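Local coordinates for isoflavone reductase (Medicago sativa, PDB 2GAS), which uses NADPH to reduce 2'-hydroxyisoflavones to chiral isoflavanones on the way to the alfalfa phytoalexin medicarpin, at residues K210-L216 with A282-S288; T196-A201 with Y291-T295; T169-R173 with L303-V307. All coordinates share one frame; numbering follows the deposited sequence.

Contact 1 of 3, residues K210-L216 with A282-S288; sequences KAVHIRL and AKDIEAS
Arg215 and Glu286 meet in a side-on salt bridge, each nitrogen matched to its own oxygen. Arg215 NE reaches Glu286 OE1 at 2.8 Å and Arg215 NH2 reaches Glu286 OE2 at 2.7 Å, both on syn lone pairs, with the guanidinium and carboxylate nearly coplanar, 17° apart. Glu286 makes the reach with CG anti to its backbone N (chi1 -171°) and a bend at chi2. Two residues earlier in each segment, on the sheet face of Glu286, His213 NE2 donates to Asp284 OD1 over 2.7 Å; the oxygen lies in the ring plane, but the ring nitrogen stands well above the carboxylate plane. Beneath these pairs run two parallel strands, 210-213 and 284-286, the latter an edge of the three-stranded parallel sheet that 148-151 completes. Their ladder alternates from Ala211 N to Lys283 O, from Ile285 N to Ala211 O at 2.9 Å, and from His213 N to Ile285 O, and ends with Ala287 N on His213 O as helix 287-290 begins, Glu286 being its N-cap residue. On the reverse face Val212 CG2 packs on Ile285 CB at 4.1 Å. A water joins Arg215 N, Ser288 N and Glu286 OE1. In the second shell, Tyr277 bonds His213 ND1 through its hydroxyl and lies against Arg215 as a cation-pi partner, while Arg119 forms a salt bridge with Asp284 OD2.

Contact 2 of 3, residues T196-A201 with Y291-T295; sequences TFTIRA and YPDVT
Arg200 NH2 is held by both oxygens of Asp293. The short bond runs to Asp293 OD2 at 2.6 Å, taking its syn lone pair from within the guanidinium plane, although the N-H points off line by some margin (131° at the hydrogen); the second, from Arg200 NH2 to Asp293 OD1, is weak. A single nitrogen thus does the gripping, and the carboxylate is turned 45° from the guanidinium instead of lying flat with it. The helix backbone itself sets Arg200 CB over the ring of Tyr291, 4.2 Å from its centroid and almost exactly on the ring normal, a CH-pi contact. Two bends, at chi2 and chi3, then carry the guanidinium past the CD1 side of the tyrosine toward Asp293, bringing Arg200 NH1 within 3.5 Å of Tyr291 CD1, which sits over one face of the guanidinium. The partners belong to helix 191-202 and to the loop after helix 287-290, where a type I beta turn from Tyr291 to Val294 presents both the aromatic ring and the acid to the helix. Val294 then fills the next position: its CG1, anti to the backbone N (chi1 176°), presses on Phe197 CZ at 3.4 Å, and it also touches Thr196 CG2. Tyr291 CD2 lies at the edge of the Phe197 ring, near its plane, 4.1 Å from Phe197 CD2. At the far end of the tyrosine, the hydroxyl passes Ala201 CA and bonds to Asp204, just beyond the helix.

Contact 3 of 3, residues T169-R173 with L303-V307; sequences TDPPR and LNQFV
This is a small, partly buried docking of the C-terminal tail against the loop that leads into strand 175-179, with a proline on an aromatic ring at its middle and an arginine reaching the last carbonyl oxygens, one of them in the terminal carboxylate, at its outer side. Pro171 CD lies over one face of the Phe306 ring, 4.0 Å from its centroid, in a CH-pi contact that is displaced toward the root of the ring: the nearest ring atom is Phe306 CG, at 3.6 Å. Phe306 carries its ring to the proline with CG anti to the carbonyl carbon (chi1 -58°). Pro171 CG also reaches Leu303 CD2. At the ring's edge sits the carboxylate of Asp170, with OD2 3.7 Å from Phe306 CD2, while its OD1 is engaged by Arg161 in a salt bridge. Residues 304-306 have helical backbone angles without the regular helix bonds, and the final carbonyls of the tail are gathered by Arg173, which bends at chi3. Arg173 NH1 donates to Phe306 O at 3.0 Å, and Arg173 NH2 to Val307 O, also at 3.0 Å. Replacing Phe306 by an alanine would probably open a gap beside Pro171 and Trp230, the proline CD losing the ring face it lies over. Trp230 of helix 223-234 touches Pro171, Arg173 and Phe306 alike, and its indole nitrogen bonds to Pro172 O.

How the contacts relate
From the N terminus, the chain completes the five-stranded parallel sheet of the Rossmann-type NADP-binding domain before any of these segments appears. Residues 169-173 come first and wait longest for their partner: contact 3 closes the widest loop. Within it, helix 191-202 opens contact 2 and strand 210-213 opens contact 1, which closes first, at 282-288, followed by contact 2 at 291-295. The three are therefore concentric, with none crossing. Contacts 1 and 2 adjoin, Phe197 packing on Ile214, Leu216 and Ala287, which sets helix 191-202 against the sheet of 148-151, 210-213 and 284-286; contact 3, its centre about 29 Å from that of contact 1, ties the C terminus to the loop before strand 175-179.

Contact 1 of 3, residues K210-L216 with A282-S288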
ATOM      1  N   LYS A 210      -8.860  11.839   7.373  1.00 18.35           N
ATOM      2  CA  LYS A 210      -8.727  10.678   8.246  1.00 18.98           C
ATOM      3  C   LYS A 210      -7.753   9.666   7.652  1.00 16.31           C
ATOM      4  O   LYS A 210      -7.506   9.656   6.442  1.00 15.90           O
ATOM      5  CB  LYS A 210     -10.079   9.974   8.407  1.00 19.85           C
ATOM      6  CG  LYS A 210     -11.159  10.749   9.149  1.00 23.98           C
ATOM      7  CD  LYS A 210     -11.093  10.492  10.642  1.00 27.09           C
ATOM      8  CE  LYS A 210     -12.401  10.852  11.327  1.00 27.43           C
ATOM      9  NZ  LYS A 210     -12.775  12.271  11.091  1.00 27.47           N
ATOM     10  N   ALA A 211      -7.205   8.823   8.519  1.00 16.19           N
ATOM     11  CA  ALA A 211      -6.326   7.747   8.092  1.00 15.97           C
ATOM     12  C   ALA A 211      -7.244   6.525   8.139  1.00 14.62           C
ATOM     13  O   ALA A 211      -7.950   6.317   9.130  1.00 16.64           O
ATOM     14  CB  ALA A 211      -5.168   7.571   9.071  1.00 15.30           C
ATOM     15  N   VAL A 212      -7.267   5.744   7.064  1.00 15.23           N
ATOM     16  CA  VAL A 212      -8.100   4.537   7.002  1.00 15.84           C
ATOM     17  C   VAL A 212      -7.162   3.351   7.185  1.00 16.34           C
ATOM     18  O   VAL A 212      -6.195   3.192   6.438  1.00 16.07           O
ATOM     19  CB  VAL A 212      -8.837   4.435   5.648  1.00 15.04           C
ATOM     20  CG1 VAL A 212      -9.609   3.122   5.558  1.00 17.02           C
ATOM     21  CG2 VAL A 212      -9.791   5.602   5.499  1.00 16.49           C
ATOM     22  N   HIS A 213      -7.451   2.522   8.182  1.00 15.84           N
ATOM     23  CA  HIS A 213      -6.607   1.377   8.504  1.00 16.70           C
ATOM     24  C   HIS A 213      -7.212   0.050   8.098  1.00 16.39           C
ATOM     25  O   HIS A 213      -8.367  -0.236   8.415  1.00 16.75           O
ATOM     26  CB  HIS A 213      -6.347   1.364  10.007  1.00 17.63           C
ATOM     27  CG  HIS A 213      -5.879   2.680  10.537  1.00 17.79           C
ATOM     28  ND1 HIS A 213      -4.543   3.007  10.637  1.00 16.08           N
ATOM     29  CD2 HIS A 213      -6.568   3.781  10.917  1.00 17.34           C
ATOM     30  CE1 HIS A 213      -4.432   4.256  11.055  1.00 16.30           C
ATOM     31  NE2 HIS A 213      -5.644   4.748  11.231  1.00 18.02           N
ATOM     32  N   ILE A 214      -6.422  -0.762   7.405  1.00 16.16           N
ATOM     33  CA  ILE A 214      -6.889  -2.072   6.981  1.00 17.46           C
ATOM     34  C   ILE A 214      -6.272  -3.151   7.870  1.00 17.52           C
ATOM     35  O   ILE A 214      -5.092  -3.474   7.747  1.00 19.59           O
ATOM     36  CB  ILE A 214      -6.498  -2.376   5.511  1.00 18.22           C
ATOM     37  CG1 ILE A 214      -6.877  -1.203   4.601  1.00 21.49           C
ATOM     38  CG2 ILE A 214      -7.179  -3.665   5.048  1.00 18.83           C
ATOM     39  CD1 ILE A 214      -8.348  -0.987   4.444  1.00 29.25           C
ATOM     40  N   ARG A 215      -7.065  -3.669   8.802  1.00 18.00           N
ATOM     41  CA  ARG A 215      -6.641  -4.754   9.686  1.00 18.46           C
ATOM     42  C   ARG A 215      -7.838  -5.700   9.636  1.00 18.80           C
ATOM     43  O   ARG A 215      -8.752  -5.588  10.446  1.00 19.58           O
ATOM     44  CB  ARG A 215      -6.423  -4.274  11.128  1.00 19.72           C
ATOM     45  CG  ARG A 215      -5.039  -3.697  11.431  1.00 22.21           C
ATOM     46  CD  ARG A 215      -5.038  -2.179  11.454  1.00 23.15           C
ATOM     47  NE  ARG A 215      -5.923  -1.605  12.472  1.00 20.90           N
ATOM     48  CZ  ARG A 215      -5.572  -1.323  13.727  1.00 19.56           C
ATOM     49  NH1 ARG A 215      -4.341  -1.563  14.160  1.00 18.38           N
ATOM     50  NH2 ARG A 215      -6.452  -0.759  14.545  1.00 20.32           N
ATOM     51  N   LEU A 216      -7.832  -6.611   8.666  1.00 18.96           N
ATOM     52  CA  LEU A 216      -8.938  -7.551   8.480  1.00 18.69           C
ATOM     53  C   LEU A 216      -8.843  -8.734   9.452  1.00 19.17           C
ATOM     54  O   LEU A 216      -7.836  -9.430   9.510  1.00 19.10           O
ATOM     55  CB  LEU A 216      -8.949  -8.019   7.023  1.00 18.10           C
ATOM     56  CG  LEU A 216      -8.908  -6.861   6.010  1.00 18.97           C
ATOM     57  CD1 LEU A 216      -8.600  -7.390   4.625  1.00 20.28           C
ATOM     58  CD2 LEU A 216     -10.232  -6.107   6.023  1.00 20.15           C
ATOM     59  N   ALA A 282     -11.278  10.462  16.188  1.00 22.61           N
ATOM     60  CA  ALA A 282     -11.193  11.800  15.629  1.00 23.77           C
ATOM     61  C   ALA A 282     -10.266  11.862  14.420  1.00 23.54           C
ATOM     62  O   ALA A 282     -10.357  12.788  13.614  1.00 24.65           O
ATOM     63  CB  ALA A 282     -10.713  12.784  16.700  1.00 24.77           C
ATOM     64  N   LYS A 283      -9.389  10.871  14.280  1.00 21.17           N
ATOM     65  CA  LYS A 283      -8.437  10.883  13.176  1.00 22.22           C
ATOM     66  C   LYS A 283      -8.346   9.603  12.362  1.00 20.84           C
ATOM     67  O   LYS A 283      -7.756   9.601  11.282  1.00 19.70           O
ATOM     68  CB  LYS A 283      -7.043  11.216  13.718  1.00 25.91           C
ATOM     69  CG  LYS A 283      -6.927  12.617  14.299  1.00 30.85           C
ATOM     70  CD  LYS A 283      -5.676  12.803  15.154  1.00 35.96           C
ATOM     71  CE  LYS A 283      -4.385  12.507  14.398  1.00 38.89           C
ATOM     72  NZ  LYS A 283      -4.128  11.044  14.274  1.00 42.30           N
ATOM     73  N   ASP A 284      -8.938   8.523  12.866  1.00 19.55           N
ATOM     74  CA  ASP A 284      -8.849   7.231  12.192  1.00 19.55           C
ATOM     75  C   ASP A 284     -10.178   6.549  11.899  1.00 18.26           C
ATOM     76  O   ASP A 284     -11.171   6.762  12.589  1.00 18.80           O
ATOM     77  CB  ASP A 284      -8.021   6.256  13.041  1.00 19.05           C
ATOM     78  CG  ASP A 284      -6.673   6.821  13.466  1.00 19.74           C
ATOM     79  OD1 ASP A 284      -5.837   7.119  12.587  1.00 21.60           O
ATOM     80  OD2 ASP A 284      -6.446   6.951  14.691  1.00 22.70           O
ATOM     81  N   ILE A 285     -10.157   5.707  10.870  1.00 17.37           N
ATOM     82  CA  ILE A 285     -11.301   4.909  10.455  1.00 17.95           C
ATOM     83  C   ILE A 285     -10.770   3.477  10.349  1.00 18.56           C
ATOM     84  O   ILE A 285      -9.691   3.262   9.800  1.00 18.12           O
ATOM     85  CB  ILE A 285     -11.833   5.347   9.066  1.00 18.50           C
ATOM     86  CG1 ILE A 285     -12.489   6.726   9.158  1.00 20.89           C
ATOM     87  CG2 ILE A 285     -12.816   4.315   8.536  1.00 21.36           C
ATOM     88  CD1 ILE A 285     -13.671   6.791  10.091  1.00 23.78           C
ATOM     89  N   GLU A 286     -11.501   2.507  10.896  1.00 18.23           N
ATOM     90  CA  GLU A 286     -11.094   1.104  10.825  1.00 18.14           C
ATOM     91  C   GLU A 286     -11.883   0.499   9.659  1.00 20.04           C
ATOM     92  O   GLU A 286     -13.104   0.347   9.737  1.00 19.37           O
ATOM     93  CB  GLU A 286     -11.448   0.387  12.134  1.00 19.27           C
ATOM     94  CG  GLU A 286     -10.878  -1.019  12.265  1.00 17.62           C
ATOM     95  CD  GLU A 286      -9.385  -1.013  12.518  1.00 20.81           C
ATOM     96  OE1 GLU A 286      -8.628  -1.549  11.679  1.00 21.65           O
ATOM     97  OE2 GLU A 286      -8.968  -0.469  13.562  1.00 23.59           O
ATOM     98  N   ALA A 287     -11.193   0.161   8.577  1.00 18.09           N
ATOM     99  CA  ALA A 287     -11.867  -0.378   7.399  1.00 18.93           C
ATOM    100  C   ALA A 287     -12.809  -1.549   7.665  1.00 19.22           C
ATOM    101  O   ALA A 287     -13.906  -1.587   7.118  1.00 19.75           O
ATOM    102  CB  ALA A 287     -10.847  -0.769   6.349  1.00 17.83           C
ATOM    103  N   SER A 288     -12.392  -2.500   8.494  1.00 20.69           N
ATOM    104  CA  SER A 288     -13.243  -3.651   8.778  1.00 22.89           C
ATOM    105  C   SER A 288     -14.555  -3.252   9.462  1.00 24.50           C
ATOM    106  O   SER A 288     -15.556  -3.960   9.353  1.00 26.30           O
ATOM    107  CB  SER A 288     -12.488  -4.671   9.642  1.00 23.69           C
ATOM    108  OG  SER A 288     -12.105  -4.108  10.882  1.00 27.81           O
TER
HETATM  109  O   HOH W   1     -10.532  14.016  10.680  1.00 43.88           O
HETATM  110  O   HOH W   2      -9.612  -2.873   9.574  1.00 19.21           O

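Contact 2 of 3, residues T196-A201 with Y291-T295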
ATOM      1  N   THR A 196      -9.954  -2.210  -3.802  1.00 14.79           N
ATOM      2  CA  THR A 196     -11.348  -2.106  -3.404  1.00 14.86           C
ATOM      3  C   THR A 196     -11.570  -1.182  -2.211  1.00 14.65           C
ATOM      4  O   THR A 196     -12.443  -0.315  -2.249  1.00 15.21           O
ATOM      5  CB  THR A 196     -11.911  -3.497  -3.114  1.00 14.99           C
ATOM      6  OG1 THR A 196     -11.767  -4.303  -4.293  1.00 15.99           O
ATOM      7  CG2 THR A 196     -13.387  -3.415  -2.737  1.00 17.44           C
ATOM      8  N   PHE A 197     -10.777  -1.353  -1.156  1.00 15.12           N
ATOM      9  CA  PHE A 197     -10.919  -0.513   0.027  1.00 15.34           C
ATOM     10  C   PHE A 197     -10.530   0.940  -0.223  1.00 14.55           C
ATOM     11  O   PHE A 197     -11.082   1.855   0.388  1.00 14.25           O
ATOM     12  CB  PHE A 197     -10.089  -1.076   1.183  1.00 15.29           C
ATOM     13  CG  PHE A 197     -10.720  -2.264   1.849  1.00 14.86           C
ATOM     14  CD1 PHE A 197     -10.186  -3.537   1.691  1.00 16.70           C
ATOM     15  CD2 PHE A 197     -11.862  -2.105   2.629  1.00 17.45           C
ATOM     16  CE1 PHE A 197     -10.781  -4.634   2.298  1.00 16.85           C
ATOM     17  CE2 PHE A 197     -12.466  -3.196   3.241  1.00 17.31           C
ATOM     18  CZ  PHE A 197     -11.926  -4.460   3.076  1.00 17.51           C
ATOM     19  N   THR A 198      -9.572   1.162  -1.116  1.00 15.41           N
ATOM     20  CA  THR A 198      -9.154   2.524  -1.413  1.00 15.97           C
ATOM     21  C   THR A 198     -10.303   3.284  -2.064  1.00 15.44           C
ATOM     22  O   THR A 198     -10.560   4.442  -1.732  1.00 14.87           O
ATOM     23  CB  THR A 198      -7.934   2.544  -2.354  1.00 14.94           C
ATOM     24  OG1 THR A 198      -6.830   1.898  -1.711  1.00 15.25           O
ATOM     25  CG2 THR A 198      -7.536   3.972  -2.697  1.00 15.55           C
ATOM     26  N   ILE A 199     -11.002   2.628  -2.984  1.00 16.47           N
ATOM     27  CA  ILE A 199     -12.114   3.271  -3.667  1.00 16.73           C
ATOM     28  C   ILE A 199     -13.306   3.420  -2.718  1.00 18.11           C
ATOM     29  O   ILE A 199     -14.026   4.413  -2.778  1.00 16.61           O
ATOM     30  CB  ILE A 199     -12.506   2.494  -4.952  1.00 17.60           C
ATOM     31  CG1 ILE A 199     -11.413   2.659  -6.019  1.00 20.76           C
ATOM     32  CG2 ILE A 199     -13.820   3.030  -5.514  1.00 19.62           C
ATOM     33  CD1 ILE A 199     -10.049   2.190  -5.613  1.00 29.34           C
ATOM     34  N   ARG A 200     -13.508   2.447  -1.830  1.00 17.25           N
ATOM     35  CA  ARG A 200     -14.595   2.555  -0.860  1.00 18.73           C
ATOM     36  C   ARG A 200     -14.345   3.804  -0.022  1.00 17.23           C
ATOM     37  O   ARG A 200     -15.261   4.578   0.249  1.00 17.39           O
ATOM     38  CB  ARG A 200     -14.636   1.327   0.057  1.00 20.32           C
ATOM     39  CG  ARG A 200     -15.382   0.139  -0.513  1.00 28.17           C
ATOM     40  CD  ARG A 200     -16.874   0.433  -0.620  1.00 31.70           C
ATOM     41  NE  ARG A 200     -17.662  -0.296   0.369  1.00 35.34           N
ATOM     42  CZ  ARG A 200     -18.453   0.288   1.263  1.00 35.82           C
ATOM     43  NH1 ARG A 200     -18.556   1.610   1.292  1.00 37.92           N
ATOM     44  NH2 ARG A 200     -19.144  -0.445   2.123  1.00 36.03           N
ATOM     45  N   ALA A 201     -13.090   4.001   0.375  1.00 16.59           N
ATOM     46  CA  ALA A 201     -12.714   5.162   1.172  1.00 15.58           C
ATOM     47  C   ALA A 201     -12.885   6.446   0.358  1.00 16.98           C
ATOM     48  O   ALA A 201     -13.357   7.457   0.873  1.00 17.06           O
ATOM     49  CB  ALA A 201     -11.255   5.022   1.650  1.00 17.08           C
ATOM     50  N   TYR A 291     -16.519  -0.717   6.523  1.00 18.19           N
ATOM     51  CA  TYR A 291     -16.930  -1.413   5.312  1.00 18.62           C
ATOM     52  C   TYR A 291     -16.969  -2.929   5.507  1.00 17.99           C
ATOM     53  O   TYR A 291     -16.302  -3.671   4.779  1.00 17.12           O
ATOM     54  CB  TYR A 291     -15.955  -1.066   4.184  1.00 18.39           C
ATOM     55  CG  TYR A 291     -15.517   0.385   4.189  1.00 18.78           C
ATOM     56  CD1 TYR A 291     -16.447   1.414   4.026  1.00 19.43           C
ATOM     57  CD2 TYR A 291     -14.176   0.731   4.372  1.00 18.29           C
ATOM     58  CE1 TYR A 291     -16.059   2.751   4.045  1.00 19.01           C
ATOM     59  CE2 TYR A 291     -13.774   2.075   4.392  1.00 18.47           C
ATOM     60  CZ  TYR A 291     -14.725   3.074   4.229  1.00 19.35           C
ATOM     61  OH  TYR A 291     -14.359   4.401   4.252  1.00 19.57           O
ATOM     62  N   PRO A 292     -17.774  -3.411   6.468  1.00 19.56           N
ATOM     63  CA  PRO A 292     -17.881  -4.851   6.742  1.00 20.08           C
ATOM     64  C   PRO A 292     -18.426  -5.690   5.587  1.00 20.29           C
ATOM     65  O   PRO A 292     -18.250  -6.908   5.558  1.00 21.02           O
ATOM     66  CB  PRO A 292     -18.789  -4.894   7.968  1.00 19.77           C
ATOM     67  CG  PRO A 292     -19.705  -3.732   7.732  1.00 21.29           C
ATOM     68  CD  PRO A 292     -18.737  -2.652   7.287  1.00 21.48           C
ATOM     69  N   ASP A 293     -19.071  -5.034   4.631  1.00 20.63           N
ATOM     70  CA  ASP A 293     -19.642  -5.724   3.480  1.00 21.27           C
ATOM     71  C   ASP A 293     -18.607  -6.167   2.449  1.00 21.44           C
ATOM     72  O   ASP A 293     -18.898  -7.004   1.598  1.00 23.58           O
ATOM     73  CB  ASP A 293     -20.659  -4.816   2.802  1.00 23.69           C
ATOM     74  CG  ASP A 293     -20.043  -3.516   2.350  1.00 23.97           C
ATOM     75  OD1 ASP A 293     -19.871  -3.327   1.131  1.00 29.61           O
ATOM     76  OD2 ASP A 293     -19.714  -2.689   3.220  1.00 24.81           O
ATOM     77  N   VAL A 294     -17.404  -5.603   2.503  1.00 20.66           N
ATOM     78  CA  VAL A 294     -16.379  -5.991   1.541  1.00 22.11           C
ATOM     79  C   VAL A 294     -15.876  -7.403   1.845  1.00 21.29           C
ATOM     80  O   VAL A 294     -15.336  -7.655   2.920  1.00 22.25           O
ATOM     81  CB  VAL A 294     -15.193  -5.000   1.554  1.00 21.82           C
ATOM     82  CG1 VAL A 294     -14.099  -5.478   0.606  1.00 23.87           C
ATOM     83  CG2 VAL A 294     -15.678  -3.618   1.141  1.00 25.08           C
ATOM     84  N   THR A 295     -16.074  -8.325   0.906  1.00 24.04           N
ATOM     85  CA  THR A 295     -15.635  -9.705   1.098  1.00 25.72           C
ATOM     86  C   THR A 295     -14.178  -9.849   0.675  1.00 26.73           C
ATOM     87  O   THR A 295     -13.872 -10.044  -0.500  1.00 30.58           O
ATOM     88  CB  THR A 295     -16.489 -10.692   0.284  1.00 28.63           C
ATOM     89  OG1 THR A 295     -17.878 -10.414   0.498  1.00 31.36           O
ATOM     90  CG2 THR A 295     -16.205 -12.123   0.727  1.00 31.18           C
TER

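Contact 3 of 3, residues T169-R173 with L303-V307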
ATOM      1  N   THR A 169      11.014 -16.220  -2.964  1.00 34.75           N
ATOM      2  CA  THR A 169       9.872 -15.610  -3.638  1.00 33.47           C
ATOM      3  C   THR A 169       8.582 -16.327  -3.278  1.00 30.96           C
ATOM      4  O   THR A 169       7.518 -15.714  -3.223  1.00 32.36           O
ATOM      5  CB  THR A 169      10.042 -15.628  -5.174  1.00 35.04           C
ATOM      6  OG1 THR A 169      10.224 -16.976  -5.623  1.00 37.14           O
ATOM      7  CG2 THR A 169      11.246 -14.797  -5.585  1.00 36.73           C
ATOM      8  N   ASP A 170       8.681 -17.629  -3.027  1.00 28.07           N
ATOM      9  CA  ASP A 170       7.514 -18.427  -2.673  1.00 24.68           C
ATOM     10  C   ASP A 170       7.607 -18.915  -1.233  1.00 20.33           C
ATOM     11  O   ASP A 170       8.670 -18.844  -0.614  1.00 20.68           O
ATOM     12  CB  ASP A 170       7.391 -19.614  -3.630  1.00 27.22           C
ATOM     13  CG  ASP A 170       6.800 -19.220  -4.973  1.00 31.18           C
ATOM     14  OD1 ASP A 170       6.927 -18.038  -5.359  1.00 31.36           O
ATOM     15  OD2 ASP A 170       6.219 -20.095  -5.650  1.00 33.87           O
ATOM     16  N   PRO A 171       6.491 -19.415  -0.676  1.00 19.33           N
ATOM     17  CA  PRO A 171       6.508 -19.898   0.709  1.00 18.45           C
ATOM     18  C   PRO A 171       7.473 -21.058   0.901  1.00 19.04           C
ATOM     19  O   PRO A 171       7.495 -21.994   0.107  1.00 18.00           O
ATOM     20  CB  PRO A 171       5.061 -20.328   0.948  1.00 17.54           C
ATOM     21  CG  PRO A 171       4.278 -19.456   0.007  1.00 19.21           C
ATOM     22  CD  PRO A 171       5.133 -19.492  -1.238  1.00 19.58           C
ATOM     23  N   PRO A 172       8.281 -21.015   1.971  1.00 19.61           N
ATOM     24  CA  PRO A 172       9.236 -22.093   2.232  1.00 19.54           C
ATOM     25  C   PRO A 172       8.460 -23.342   2.608  1.00 18.07           C
ATOM     26  O   PRO A 172       7.436 -23.259   3.285  1.00 18.16           O
ATOM     27  CB  PRO A 172      10.050 -21.551   3.398  1.00 21.06           C
ATOM     28  CG  PRO A 172       9.015 -20.783   4.173  1.00 24.28           C
ATOM     29  CD  PRO A 172       8.272 -20.038   3.075  1.00 22.74           C
ATOM     30  N   ARG A 173       8.946 -24.498   2.179  1.00 18.05           N
ATOM     31  CA  ARG A 173       8.258 -25.741   2.484  1.00 17.77           C
ATOM     32  C   ARG A 173       9.036 -26.644   3.428  1.00 18.55           C
ATOM     33  O   ARG A 173       8.553 -27.712   3.800  1.00 19.97           O
ATOM     34  CB  ARG A 173       7.959 -26.492   1.186  1.00 18.65           C
ATOM     35  CG  ARG A 173       7.191 -25.653   0.178  1.00 20.70           C
ATOM     36  CD  ARG A 173       7.102 -26.357  -1.167  1.00 23.53           C
ATOM     37  NE  ARG A 173       5.979 -27.284  -1.244  1.00 23.51           N
ATOM     38  CZ  ARG A 173       4.747 -26.940  -1.602  1.00 23.75           C
ATOM     39  NH1 ARG A 173       4.469 -25.685  -1.921  1.00 23.64           N
ATOM     40  NH2 ARG A 173       3.792 -27.858  -1.650  1.00 19.89           N
ATOM     41  N   LEU A 303      -2.820 -18.145   0.124  1.00 18.57           N
ATOM     42  CA  LEU A 303      -1.770 -19.153   0.087  1.00 18.41           C
ATOM     43  C   LEU A 303      -2.112 -20.418  -0.701  1.00 21.10           C
ATOM     44  O   LEU A 303      -1.218 -21.187  -1.057  1.00 20.70           O
ATOM     45  CB  LEU A 303      -1.366 -19.524   1.516  1.00 20.36           C
ATOM     46  CG  LEU A 303      -0.641 -18.416   2.285  1.00 20.25           C
ATOM     47  CD1 LEU A 303      -0.481 -18.834   3.735  1.00 20.76           C
ATOM     48  CD2 LEU A 303       0.714 -18.141   1.652  1.00 21.58           C
ATOM     49  N   ASN A 304      -3.395 -20.631  -0.980  1.00 23.11           N
ATOM     50  CA  ASN A 304      -3.803 -21.818  -1.722  1.00 24.65           C
ATOM     51  C   ASN A 304      -3.152 -21.937  -3.091  1.00 24.54           C
ATOM     52  O   ASN A 304      -2.924 -23.042  -3.580  1.00 25.93           O
ATOM     53  CB  ASN A 304      -5.326 -21.860  -1.884  1.00 28.76           C
ATOM     54  CG  ASN A 304      -6.025 -22.393  -0.653  1.00 30.62           C
ATOM     55  OD1 ASN A 304      -5.542 -23.327  -0.015  1.00 35.68           O
ATOM     56  ND2 ASN A 304      -7.177 -21.817  -0.322  1.00 33.87           N
ATOM     57  N   GLN A 305      -2.845 -20.806  -3.716  1.00 25.36           N
ATOM     58  CA  GLN A 305      -2.234 -20.842  -5.039  1.00 25.73           C
ATOM     59  C   GLN A 305      -0.823 -21.421  -5.045  1.00 25.68           C
ATOM     60  O   GLN A 305      -0.324 -21.819  -6.094  1.00 26.46           O
ATOM     61  CB  GLN A 305      -2.214 -19.439  -5.652  1.00 28.95           C
ATOM     62  CG  GLN A 305      -1.388 -18.434  -4.875  1.00 30.74           C
ATOM     63  CD  GLN A 305      -1.432 -17.052  -5.493  1.00 33.13           C
ATOM     64  OE1 GLN A 305      -0.999 -16.854  -6.630  1.00 33.83           O
ATOM     65  NE2 GLN A 305      -1.960 -16.085  -4.749  1.00 33.87           N
ATOM     66  N   PHE A 306      -0.181 -21.473  -3.879  1.00 24.75           N
ATOM     67  CA  PHE A 306       1.182 -21.992  -3.778  1.00 24.39           C
ATOM     68  C   PHE A 306       1.260 -23.443  -3.318  1.00 24.32           C
ATOM     69  O   PHE A 306       2.333 -24.046  -3.329  1.00 24.86           O
ATOM     70  CB  PHE A 306       2.009 -21.132  -2.822  1.00 25.26           C
ATOM     71  CG  PHE A 306       2.084 -19.690  -3.221  1.00 26.26           C
ATOM     72  CD1 PHE A 306       1.293 -18.738  -2.589  1.00 25.87           C
ATOM     73  CD2 PHE A 306       2.920 -19.289  -4.260  1.00 27.77           C
ATOM     74  CE1 PHE A 306       1.330 -17.403  -2.988  1.00 28.38           C
ATOM     75  CE2 PHE A 306       2.963 -17.956  -4.667  1.00 26.39           C
ATOM     76  CZ  PHE A 306       2.166 -17.013  -4.030  1.00 27.51           C
ATOM     77  N   VAL A 307       0.126 -23.995  -2.912  1.00 24.74           N
ATOM     78  CA  VAL A 307       0.077 -25.369  -2.427  1.00 25.42           C
ATOM     79  C   VAL A 307       0.478 -26.380  -3.496  1.00 25.94           C
ATOM     80  O   VAL A 307       1.316 -27.257  -3.191  1.00 26.07           O
ATOM     81  CB  VAL A 307      -1.330 -25.709  -1.902  1.00 25.70           C
ATOM     82  CG1 VAL A 307      -1.401 -27.171  -1.496  1.00 27.21           C
ATOM     83  CG2 VAL A 307      -1.658 -24.819  -0.713  1.00 26.03           C
ATOM     84  OXT VAL A 307      -0.058 -26.289  -4.617  1.00 26.78           O
TER